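Local coordinates for protein response regulator (Vibrio cholerae O1 biovar El Tor, PDB 7KPO) that forms the DNA-binding domain of the sensor histidine kinase ChiS, a compact and largely helical module that probably lets the kinase bind DNA directly, at residues A[10-15]-A[56-61]; A[17-22]-A[92-97]; A[29-34]-A[50-55]; A[39-44]-A[70-75]. One frame throughout, in Å; residues are numbered along the deposited sequence.

Contact 1. Residues A[10-15]-A[56-61]; sequences AVLVEA and DKYLRI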
# COMPACT_ATOMS: atom_id res chain seq x y z
N ALA A 10 3.49 16.39 -15.90
CA ALA A 10 4.77 16.28 -15.17
C ALA A 10 4.65 15.24 -14.05
O ALA A 10 5.58 14.45 -13.87
CB ALA A 10 5.16 17.62 -14.63
N VAL A 11 3.54 15.26 -13.32
CA VAL A 11 3.35 14.28 -12.21
C VAL A 11 3.24 12.87 -12.80
O VAL A 11 3.78 11.93 -12.20
CB VAL A 11 2.13 14.67 -11.36
CG1 VAL A 11 1.81 13.60 -10.33
CG2 VAL A 11 2.34 16.01 -10.68
N LEU A 12 2.57 12.72 -13.94
CA LEU A 12 2.39 11.38 -14.56
C LEU A 12 3.76 10.78 -14.89
O LEU A 12 3.98 9.59 -14.63
CB LEU A 12 1.52 11.52 -15.81
CG LEU A 12 0.87 10.23 -16.31
CD1 LEU A 12 -0.20 9.76 -15.34
CD2 LEU A 12 0.26 10.43 -17.69
N VAL A 13 4.67 11.59 -15.45
CA VAL A 13 6.02 11.08 -15.81
C VAL A 13 6.80 10.73 -14.54
O VAL A 13 7.44 9.67 -14.50
CB VAL A 13 6.78 12.08 -16.70
CG1 VAL A 13 8.24 11.68 -16.87
CG2 VAL A 13 6.11 12.26 -18.05
N GLU A 14 6.75 11.61 -13.53
CA GLU A 14 7.45 11.35 -12.24
C GLU A 14 6.90 10.05 -11.63
O GLU A 14 7.70 9.19 -11.23
CB GLU A 14 7.24 12.52 -11.27
CG GLU A 14 7.85 12.30 -9.90
CD GLU A 14 9.36 12.14 -9.86
OE1 GLU A 14 10.04 12.55 -10.82
OE2 GLU A 14 9.87 11.59 -8.85
N ALA A 15 5.58 9.91 -11.60
CA ALA A 15 4.95 8.73 -10.98
C ALA A 15 5.33 7.43 -11.70
O ALA A 15 5.68 6.45 -11.06
CB ALA A 15 3.45 8.91 -10.95
N ASP A 56 7.19 3.16 -22.91
CA ASP A 56 8.46 3.94 -22.90
C ASP A 56 8.18 5.43 -23.12
O ASP A 56 8.94 6.25 -22.60
CB ASP A 56 9.43 3.40 -23.95
CG ASP A 56 9.96 2.02 -23.65
OD1 ASP A 56 9.68 1.50 -22.55
OD2 ASP A 56 10.66 1.47 -24.51
N LYS A 57 7.12 5.76 -23.86
CA LYS A 57 6.80 7.19 -24.14
C LYS A 57 6.41 7.92 -22.86
O LYS A 57 6.55 9.15 -22.81
CB LYS A 57 5.66 7.29 -25.16
CG LYS A 57 5.98 6.74 -26.54
CD LYS A 57 4.84 6.84 -27.52
CE LYS A 57 5.22 6.27 -28.88
NZ LYS A 57 4.10 6.39 -29.85
N TYR A 58 5.96 7.19 -21.84
CA TYR A 58 5.48 7.80 -20.57
C TYR A 58 6.63 8.09 -19.61
O TYR A 58 6.36 8.64 -18.53
CB TYR A 58 4.45 6.87 -19.92
CG TYR A 58 3.11 6.87 -20.59
CD1 TYR A 58 2.91 6.29 -21.82
CD2 TYR A 58 2.01 7.46 -19.97
CE1 TYR A 58 1.66 6.29 -22.43
CE2 TYR A 58 0.77 7.48 -20.57
CZ TYR A 58 0.59 6.90 -21.81
OH TYR A 58 -0.65 6.91 -22.39
N LEU A 59 7.87 7.81 -20.02
CA LEU A 59 9.01 7.94 -19.07
C LEU A 59 9.77 9.24 -19.30
O LEU A 59 10.72 9.49 -18.56
CB LEU A 59 9.90 6.70 -19.22
CG LEU A 59 9.18 5.36 -19.08
CD1 LEU A 59 10.16 4.20 -19.18
CD2 LEU A 59 8.39 5.28 -17.78
N ARG A 60 9.33 10.05 -20.27
CA ARG A 60 9.96 11.37 -20.56
C ARG A 60 8.84 12.34 -20.92
O ARG A 60 7.94 11.97 -21.69
CB ARG A 60 10.97 11.29 -21.71
CG ARG A 60 12.15 10.37 -21.45
CD ARG A 60 13.17 10.28 -22.58
NE ARG A 60 13.97 11.48 -22.81
CZ ARG A 60 13.92 12.26 -23.90
NH1 ARG A 60 13.12 11.97 -24.91
NH2 ARG A 60 14.72 13.31 -23.98
N ILE A 61 8.92 13.57 -20.42
CA ILE A 61 7.86 14.55 -20.76
C ILE A 61 7.87 14.83 -22.27
O ILE A 61 6.79 15.06 -22.82
CB ILE A 61 8.03 15.83 -19.91
CG1 ILE A 61 6.77 16.71 -19.94
CG2 ILE A 61 9.26 16.63 -20.31
CD1 ILE A 61 5.53 16.04 -19.37
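Val13, on the long helix 2-27, meets the type I beta turn from Lys57 to Arg60, and its CA comes within 5.4 Å of that of Leu59. Here a beta turn packs against a helix in a small, mainly helical DNA-binding domain: the chain leaving the short helix 53-57 is laid against one side of the N-terminal helix. Val13 carries most of it, wedging both methyls against backbone atoms of the turn. CG1, set anti to the backbone N (chi1 170°), reaches the carbonyl oxygen of Leu59 at 3.7 Å, while CG2 turns to Tyr58 O, also at 3.7 Å. That methyl covers Tyr58 O, a buried carbonyl oxygen with no hydrogen-bond partner in the model. The side chain of Leu59 points away from the helix segment, and the contact uses its carbonyl instead. One helix position earlier, Leu12, modelled in two conformers, puts CD2 at the edge of the Tyr58 ring and near its plane, 4.1 Å from CD2 of the tyrosine. That ring is fixed from other directions: its hydroxyl is hydrogen-bonded to the backbone N of Arg69, and it stands edge-to-face with Trp41. At the exposed end Ile61 reaches back toward the helix, its CD1 lying 4.0 Å from Ala10 N and 4.0 Å from Val13 CG2.

Contact 2. Residues A[17-22]-A[92-97]; sequences TSALNY and THIEMQ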
# COMPACT_ATOMS: atom_id res chain seq x y z
N THR A 17 7.92 6.81 -13.84
CA THR A 17 9.34 6.50 -13.74
C THR A 17 9.66 5.98 -12.34
O THR A 17 10.38 4.98 -12.22
CB THR A 17 10.21 7.71 -14.12
OG1 THR A 17 9.95 8.80 -13.24
CG2 THR A 17 9.98 8.14 -15.54
N SER A 18 9.12 6.65 -11.31
CA SER A 18 9.36 6.23 -9.91
C SER A 18 8.85 4.80 -9.71
O SER A 18 9.57 3.97 -9.14
CB SER A 18 8.68 7.17 -8.94
OG SER A 18 9.26 8.46 -8.97
N ALA A 19 7.64 4.55 -10.18
CA ALA A 19 7.01 3.22 -9.98
C ALA A 19 7.83 2.14 -10.69
O ALA A 19 8.03 1.07 -10.10
CB ALA A 19 5.59 3.25 -10.47
N LEU A 20 8.28 2.40 -11.92
CA LEU A 20 9.06 1.36 -12.64
C LEU A 20 10.41 1.12 -11.96
O LEU A 20 10.83 -0.03 -11.90
CB LEU A 20 9.25 1.77 -14.10
CG LEU A 20 8.06 1.48 -15.00
CD1 LEU A 20 8.25 2.11 -16.36
CD2 LEU A 20 7.83 -0.02 -15.13
N ASN A 21 11.06 2.18 -11.48
CA ASN A 21 12.36 1.98 -10.79
C ASN A 21 12.15 1.11 -9.55
O ASN A 21 12.99 0.24 -9.27
CB ASN A 21 13.01 3.33 -10.46
CG ASN A 21 13.36 4.12 -11.70
OD1 ASN A 21 13.44 3.58 -12.80
ND2 ASN A 21 13.58 5.42 -11.52
N TYR A 22 11.05 1.35 -8.83
CA TYR A 22 10.72 0.57 -7.61
C TYR A 22 10.42 -0.88 -7.99
O TYR A 22 10.93 -1.80 -7.35
CB TYR A 22 9.58 1.29 -6.90
CG TYR A 22 9.08 0.65 -5.64
CD1 TYR A 22 9.81 0.72 -4.46
CD2 TYR A 22 7.84 0.04 -5.59
CE1 TYR A 22 9.34 0.16 -3.29
CE2 TYR A 22 7.35 -0.52 -4.43
CZ TYR A 22 8.10 -0.46 -3.27
OH TYR A 22 7.61 -1.03 -2.13
N THR A 92 6.74 5.34 -0.39
CA THR A 92 5.90 6.48 0.06
C THR A 92 5.80 7.52 -1.07
O THR A 92 4.71 8.07 -1.29
CB THR A 92 6.47 7.07 1.35
OG1 THR A 92 6.38 6.06 2.37
CG2 THR A 92 5.75 8.32 1.79
N HIS A 93 6.91 7.76 -1.77
CA HIS A 93 6.91 8.76 -2.87
C HIS A 93 5.91 8.35 -3.95
O HIS A 93 5.18 9.22 -4.44
CB HIS A 93 8.33 8.91 -3.41
CG HIS A 93 8.43 9.81 -4.59
ND1 HIS A 93 8.30 11.17 -4.49
CD2 HIS A 93 8.66 9.55 -5.90
CE1 HIS A 93 8.43 11.72 -5.68
NE2 HIS A 93 8.66 10.74 -6.56
N ILE A 94 5.88 7.07 -4.30
CA ILE A 94 4.93 6.58 -5.34
C ILE A 94 3.50 6.78 -4.84
O ILE A 94 2.65 7.24 -5.61
CB ILE A 94 5.24 5.12 -5.70
CG1 ILE A 94 6.62 5.00 -6.34
CG2 ILE A 94 4.15 4.57 -6.61
CD1 ILE A 94 7.21 3.62 -6.28
N GLU A 95 3.24 6.42 -3.58
CA GLU A 95 1.88 6.59 -3.02
C GLU A 95 1.46 8.06 -3.05
O GLU A 95 0.32 8.37 -3.37
CB GLU A 95 1.81 6.09 -1.58
CG GLU A 95 2.13 4.62 -1.42
CD GLU A 95 2.02 4.17 0.03
OE1 GLU A 95 1.05 4.59 0.70
OE2 GLU A 95 2.93 3.46 0.49
N MSE A 96 2.40 8.95 -2.71
CA MSE A 96 2.11 10.37 -2.68
C MSE A 96 1.83 10.89 -4.09
O MSE A 96 0.91 11.69 -4.28
CB MSE A 96 3.26 11.11 -1.99
CG MSE A 96 3.38 10.79 -0.50
SE MSE A 96 1.97 11.60 0.57
CE MSE A 96 2.37 13.52 0.53
N GLN A 97 2.59 10.42 -5.09
CA GLN A 97 2.38 10.88 -6.45
C GLN A 97 1.04 10.32 -6.97
O GLN A 97 0.35 11.05 -7.71
CB GLN A 97 3.57 10.50 -7.34
CG GLN A 97 4.87 11.22 -6.96
CD GLN A 97 4.90 12.67 -7.38
OE1 GLN A 97 4.76 12.99 -8.55
NE2 GLN A 97 5.18 13.55 -6.43
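Ala19 and Ile94 mark the closest backbone approach of two helices that run roughly antiparallel: their CA atoms are 6.1 Å apart, the segment axes come within 9.5 Å, and the N-to-C directions differ by 149°. The pairing joins helix 2-27 to helix 89-106 in the helical core of the domain. Ile94 provides most of the apolar contact from helix 89-106. Its CG1 stands beside the backbone N (chi1 -64°), and the nearly extended second torsion carries CD1 forward onto the surface of the opposing helix. There CD1 lies 3.4 Å from Tyr22 CB and 3.7 Å from Ala19 CA, with the carbonyl oxygen of Ser18 at much the same distance. The other branch, CG2, faces the methyl of Ala19. Tyr22 thus offers Ile94 the root of its side chain, while its hydroxyl is hydrogen-bonded to the carbonyl of Glu86. Helix 70-83 closes the apolar cluster, with Ile80 touching both Ala19 and Tyr22. Toward solvent the contact turns polar. His93 presents the edge of its ring to Ser18, whose OG lies near the imidazole plane and 3.3 Å from CD2; Ser18 itself has two conformers. On a separate face of helix 89-106, Glu95 forms a salt bridge with Arg91 of the second subunit. Glu14 is the common polar partner: its carbonyl accepts from Ser18 OG and, in the conformer given, its carboxylate is bonded to His93 NE2, which might favour a protonated imidazole at the border of an otherwise apolar interface.

Contact 3. Residues A[29-34]-A[50-55]; sequences QSKFTF and LQTRTL. With FMT (formic acid), chain H.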
# COMPACT_ATOMS: atom_id res chain seq x y z
N GLN A 29 12.58 -7.98 -11.37
CA GLN A 29 12.11 -8.24 -12.75
C GLN A 29 12.30 -6.97 -13.59
O GLN A 29 12.50 -5.89 -13.02
CB GLN A 29 10.63 -8.66 -12.76
CG GLN A 29 10.29 -9.86 -11.89
CD GLN A 29 10.70 -11.21 -12.44
OE1 GLN A 29 11.44 -11.32 -13.42
NE2 GLN A 29 10.21 -12.27 -11.81
N SER A 30 12.24 -7.12 -14.91
CA SER A 30 12.41 -5.98 -15.85
C SER A 30 11.12 -5.19 -16.07
O SER A 30 10.04 -5.65 -15.67
CB SER A 30 12.88 -6.52 -17.17
OG SER A 30 11.89 -7.37 -17.73
N LYS A 31 11.27 -4.04 -16.71
CA LYS A 31 10.13 -3.21 -17.16
C LYS A 31 9.31 -4.06 -18.14
O LYS A 31 8.07 -4.08 -18.06
CB LYS A 31 10.65 -1.95 -17.85
CG LYS A 31 9.61 -1.14 -18.62
CD LYS A 31 10.20 0.03 -19.37
CE LYS A 31 11.20 -0.40 -20.44
NZ LYS A 31 11.85 0.76 -21.10
N PHE A 32 10.01 -4.77 -19.02
CA PHE A 32 9.33 -5.66 -19.99
C PHE A 32 8.39 -6.60 -19.25
O PHE A 32 7.23 -6.76 -19.73
CB PHE A 32 10.33 -6.47 -20.80
CG PHE A 32 9.69 -7.52 -21.66
CD1 PHE A 32 9.38 -8.77 -21.15
CD2 PHE A 32 9.36 -7.25 -22.98
CE1 PHE A 32 8.77 -9.73 -21.94
CE2 PHE A 32 8.76 -8.22 -23.77
CZ PHE A 32 8.47 -9.45 -23.25
N THR A 33 8.88 -7.22 -18.16
CA THR A 33 8.12 -8.20 -17.34
C THR A 33 6.92 -7.52 -16.67
O THR A 33 5.86 -8.15 -16.58
CB THR A 33 9.03 -8.92 -16.34
OG1 THR A 33 9.96 -9.65 -17.14
CG2 THR A 33 8.28 -9.85 -15.42
N PHE A 34 7.10 -6.30 -16.17
CA PHE A 34 5.94 -5.59 -15.60
C PHE A 34 4.83 -5.52 -16.67
O PHE A 34 3.67 -5.84 -16.36
CB PHE A 34 6.32 -4.19 -15.12
CG PHE A 34 5.14 -3.27 -15.10
CD1 PHE A 34 4.10 -3.47 -14.21
CD2 PHE A 34 5.03 -2.26 -16.04
CE1 PHE A 34 2.98 -2.66 -14.24
CE2 PHE A 34 3.91 -1.44 -16.06
CZ PHE A 34 2.89 -1.64 -15.16
N LEU A 50 12.35 -6.89 -28.80
CA LEU A 50 11.06 -6.70 -28.08
C LEU A 50 11.15 -5.42 -27.25
O LEU A 50 12.13 -5.26 -26.50
CB LEU A 50 10.74 -7.90 -27.18
CG LEU A 50 10.46 -9.23 -27.88
CD1 LEU A 50 10.10 -10.30 -26.87
CD2 LEU A 50 9.36 -9.08 -28.92
N GLN A 51 10.15 -4.55 -27.38
CA GLN A 51 10.15 -3.25 -26.65
C GLN A 51 8.74 -2.91 -26.16
O GLN A 51 7.77 -3.24 -26.86
CB GLN A 51 10.61 -2.11 -27.55
CG GLN A 51 11.98 -2.30 -28.19
CD GLN A 51 13.14 -2.23 -27.22
OE1 GLN A 51 12.98 -1.89 -26.05
NE2 GLN A 51 14.33 -2.52 -27.72
N THR A 52 8.66 -2.27 -25.00
CA THR A 52 7.37 -1.74 -24.46
C THR A 52 7.27 -0.34 -25.06
O THR A 52 7.36 0.64 -24.32
CB THR A 52 7.37 -1.81 -22.93
OG1 THR A 52 8.52 -1.14 -22.44
CG2 THR A 52 7.38 -3.23 -22.42
N ARG A 53 7.08 -0.29 -26.37
CA ARG A 53 7.12 0.97 -27.17
C ARG A 53 6.22 2.07 -26.58
O ARG A 53 6.72 3.21 -26.45
CB ARG A 53 6.75 0.68 -28.62
CG ARG A 53 7.02 1.84 -29.58
CD ARG A 53 6.66 1.46 -31.00
NE ARG A 53 5.24 1.18 -31.12
CZ ARG A 53 4.67 0.63 -32.19
NH1 ARG A 53 3.36 0.43 -32.20
NH2 ARG A 53 5.40 0.29 -33.23
N THR A 54 4.96 1.77 -26.29
CA THR A 54 4.07 2.85 -25.79
C THR A 54 4.42 3.22 -24.34
O THR A 54 4.49 4.42 -24.03
CB THR A 54 2.60 2.47 -25.97
OG1 THR A 54 2.43 2.10 -27.33
CG2 THR A 54 1.67 3.61 -25.61
N LEU A 55 4.61 2.22 -23.48
CA LEU A 55 4.99 2.51 -22.07
C LEU A 55 6.22 3.42 -22.04
O LEU A 55 6.27 4.36 -21.24
CB LEU A 55 5.29 1.17 -21.38
CG LEU A 55 5.89 1.27 -19.97
CD1 LEU A 55 4.97 2.04 -19.03
CD2 LEU A 55 6.18 -0.12 -19.43
C FMT H . -0.01 0.04 -25.76
O1 FMT H . 0.75 -0.26 -24.85
O2 FMT H . 0.33 0.19 -27.02
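Leu50, in strand 49-51, lies against Phe32 on the first turn of helix 31-38, with its CB and CD1 both 4.0 Å from ring atom CE2 of the phenylalanine. Next in the chain, Thr52 is the centre of an inverse gamma turn that takes the backbone from strand to helix. Its CG2 packs 4.0 Å from the CA of Phe32, and its OG1 faces the aliphatic part of Lys31. The lysine chain bends at chi3 (62°), bringing CE to 3.4 Å from Thr52 OG1. Both polar ends converge on Asp56, whose OD1 accepts a hydrogen bond from Thr52 OG1 and forms a salt bridge with Lys31 NZ. Thr54 looks elsewhere, its OG1 giving a 2.9 Å hydrogen bond to O2 of a formic acid molecule probably taken up from the crystallisation liquor. Leu55 then returns to the helix: it runs past Lys31 in the opposite direction, with CD2 3.7 Å from CG of the lysine, and the same methyl meets the edge of the Phe34 ring near its plane. Ser30 holds the N-cap position of helix 31-38, its OG hydrogen-bonded to Thr33 OG1. The contact therefore sets the first turn of this helix against the passage from the two-stranded hairpin to helix 53-57, with helix 2-27 behind Leu55 and Phe34, and helix 70-83 also touching Phe34.

Contact 4. Residues A[39-44]-A[70-75]; sequences GLWRVY and WRTVLN. With SO4 (sulfate ion), chain B; FMT (formic acid), chain H; SO4 (sulfate ion), chain E.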
# COMPACT_ATOMS: atom_id res chain seq x y z
N GLY A 39 -0.15 -7.22 -18.23
CA GLY A 39 -1.00 -7.08 -19.42
C GLY A 39 -1.43 -5.63 -19.63
O GLY A 39 -2.26 -5.38 -20.51
N LEU A 40 -0.84 -4.69 -18.89
CA LEU A 40 -1.30 -3.28 -19.00
C LEU A 40 -0.68 -2.55 -20.19
O LEU A 40 -1.25 -1.52 -20.59
CB LEU A 40 -0.98 -2.55 -17.69
CG LEU A 40 -1.81 -2.99 -16.49
CD1 LEU A 40 -1.25 -2.41 -15.21
CD2 LEU A 40 -3.27 -2.61 -16.66
N TRP A 41 0.44 -3.05 -20.72
CA TRP A 41 1.13 -2.38 -21.84
C TRP A 41 1.55 -3.43 -22.85
O TRP A 41 1.95 -4.53 -22.44
CB TRP A 41 2.34 -1.59 -21.34
CG TRP A 41 2.00 -0.57 -20.30
CD1 TRP A 41 1.98 -0.77 -18.95
CD2 TRP A 41 1.62 0.80 -20.52
NE1 TRP A 41 1.62 0.38 -18.31
CE2 TRP A 41 1.39 1.36 -19.25
CE3 TRP A 41 1.44 1.59 -21.66
CZ2 TRP A 41 1.00 2.68 -19.09
CZ3 TRP A 41 1.05 2.90 -21.49
CH2 TRP A 41 0.84 3.44 -20.22
N ARG A 42 1.49 -3.07 -24.13
CA ARG A 42 1.82 -4.00 -25.22
C ARG A 42 3.32 -4.07 -25.48
O ARG A 42 4.08 -3.12 -25.18
CB ARG A 42 1.06 -3.63 -26.49
CG ARG A 42 -0.44 -3.88 -26.39
CD ARG A 42 -1.10 -3.83 -27.75
NE ARG A 42 -0.58 -4.88 -28.62
CZ ARG A 42 -0.89 -5.03 -29.90
NH1 ARG A 42 -1.71 -4.18 -30.50
NH2 ARG A 42 -0.37 -6.03 -30.60
N VAL A 43 3.71 -5.22 -26.01
CA VAL A 43 5.10 -5.53 -26.43
C VAL A 43 5.12 -5.49 -27.95
O VAL A 43 4.18 -6.03 -28.59
CB VAL A 43 5.53 -6.90 -25.88
CG1 VAL A 43 6.78 -7.43 -26.56
CG2 VAL A 43 5.69 -6.86 -24.37
N TYR A 44 6.16 -4.87 -28.51
CA TYR A 44 6.30 -4.70 -29.97
C TYR A 44 7.69 -5.15 -30.41
O TYR A 44 8.61 -5.15 -29.57
CB TYR A 44 6.09 -3.24 -30.36
CG TYR A 44 4.71 -2.69 -30.10
CD1 TYR A 44 3.72 -2.77 -31.07
CD2 TYR A 44 4.38 -2.09 -28.90
CE1 TYR A 44 2.45 -2.27 -30.85
CE2 TYR A 44 3.11 -1.59 -28.66
CZ TYR A 44 2.14 -1.67 -29.64
OH TYR A 44 0.89 -1.18 -29.42
N TRP A 70 -4.62 7.98 -18.59
CA TRP A 70 -4.54 8.21 -17.13
C TRP A 70 -4.92 6.96 -16.33
O TRP A 70 -4.23 6.66 -15.35
CB TRP A 70 -5.43 9.40 -16.73
CG TRP A 70 -5.10 10.65 -17.49
CD1 TRP A 70 -5.73 11.10 -18.61
CD2 TRP A 70 -4.03 11.57 -17.22
NE1 TRP A 70 -5.14 12.26 -19.04
CE2 TRP A 70 -4.10 12.57 -18.21
CE3 TRP A 70 -3.04 11.67 -16.24
CZ2 TRP A 70 -3.21 13.64 -18.26
CZ3 TRP A 70 -2.17 12.73 -16.28
CH2 TRP A 70 -2.25 13.70 -17.28
N ARG A 71 -6.01 6.30 -16.71
CA ARG A 71 -6.46 5.11 -15.94
C ARG A 71 -5.43 3.99 -16.06
O ARG A 71 -5.21 3.28 -15.07
CB ARG A 71 -7.83 4.61 -16.42
CG ARG A 71 -8.95 5.62 -16.24
CD ARG A 71 -10.30 4.97 -16.46
NE ARG A 71 -10.37 4.28 -17.75
CZ ARG A 71 -11.33 3.44 -18.12
NH1 ARG A 71 -11.27 2.86 -19.30
NH2 ARG A 71 -12.33 3.17 -17.30
N THR A 72 -4.83 3.83 -17.23
CA THR A 72 -3.82 2.76 -17.41
C THR A 72 -2.60 3.08 -16.53
O THR A 72 -2.01 2.15 -15.97
CB THR A 72 -3.47 2.58 -18.88
OG1 THR A 72 -4.65 2.19 -19.58
CG2 THR A 72 -2.40 1.54 -19.06
N VAL A 73 -2.23 4.36 -16.44
CA VAL A 73 -1.11 4.75 -15.54
C VAL A 73 -1.51 4.46 -14.09
O VAL A 73 -0.71 3.86 -13.36
CB VAL A 73 -0.70 6.21 -15.74
CG1 VAL A 73 0.26 6.67 -14.66
CG2 VAL A 73 -0.11 6.43 -17.12
N LEU A 74 -2.71 4.87 -13.67
CA LEU A 74 -3.11 4.60 -12.26
C LEU A 74 -3.15 3.08 -12.01
O LEU A 74 -2.72 2.66 -10.93
CB LEU A 74 -4.46 5.26 -11.96
CG LEU A 74 -4.43 6.78 -11.88
CD1 LEU A 74 -5.83 7.34 -11.76
CD2 LEU A 74 -3.58 7.26 -10.71
N ASN A 75 -3.62 2.30 -12.99
CA ASN A 75 -3.65 0.82 -12.84
C ASN A 75 -2.21 0.29 -12.72
O ASN A 75 -2.01 -0.69 -12.00
CB ASN A 75 -4.36 0.14 -14.00
CG ASN A 75 -5.85 0.40 -14.01
OD1 ASN A 75 -6.43 0.77 -12.99
ND2 ASN A 75 -6.48 0.18 -15.15
S SO4 B . -7.84 3.88 -20.50
O1 SO4 B . -8.53 2.62 -20.35
O2 SO4 B . -6.72 3.94 -19.60
O3 SO4 B . -8.76 4.94 -20.19
O4 SO4 B . -7.37 4.02 -21.85
C FMT H . -0.01 0.04 -25.76
O1 FMT H . 0.75 -0.26 -24.85
O2 FMT H . 0.33 0.19 -27.02
S SO4 E . -14.52 0.97 -19.50
O1 SO4 E . -15.76 1.70 -19.54
O2 SO4 E . -14.03 0.91 -18.15
O3 SO4 E . -14.74 -0.37 -19.99
O4 SO4 E . -13.54 1.63 -20.33
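Thr72 meets Trp41 through a CH-pi contact: its CG2 lies over one face of the indole, 3.9 Å from the centroid of the six-membered ring and 23° off the normal. The indole is also held by a hydrogen bond between NE1 and Ser76 OG. Apolar packing extends the junction, with Val73 CG2 at the edge of the six-membered ring near its plane. Leu40, beyond the glycine that ends helix 31-38, crosses Asn75 at about a right angle, and its CD1 comes 3.7 Å from Asn75 O. The polar contacts go to small molecules, all probably from the crystallisation liquor. With OG1 anti to the carbonyl carbon (chi1 -62°), Thr72 bonds O2 of a sulfate at 2.7 Å, weakly assisted by its backbone N, while Arg71 NE binds O3 of the same ion at 3.0 Å. The edge of the Arg71 guanidinium also spans a second sulfate through NH1 and NH2. Across the contact, formic acid O1 accepts a straight 3.0 Å bond from Arg42 N, and its O2 takes the Tyr44 hydroxyl. A hydroxyl and an arginine at the start of a helix are typical of an anion site, consistent with phosphate binding in a DNA-binding domain.

From the N terminus, helix 2-27 supplies the first halves of contacts 1 and 2. Contact 1 closes a loop back from the turn after helix 53-57; contact 2 closes a longer one from helix 89-106, and the two cross. Contact 3, between helix 31-38 and the strand-to-helix passage, is nested inside both loops. Contact 4 ties the loop after helix 31-38 to helix 70-83; it crosses contacts 1 and 3 but is nested within contact 2, on the opposite side of the chain's centre. Leu20 of contact 2 packs on Leu59 of contact 1 and on Phe34 and Leu55 of contact 3, while Tyr44 and Gln51 pair contacts 3 and 4 across the hairpin.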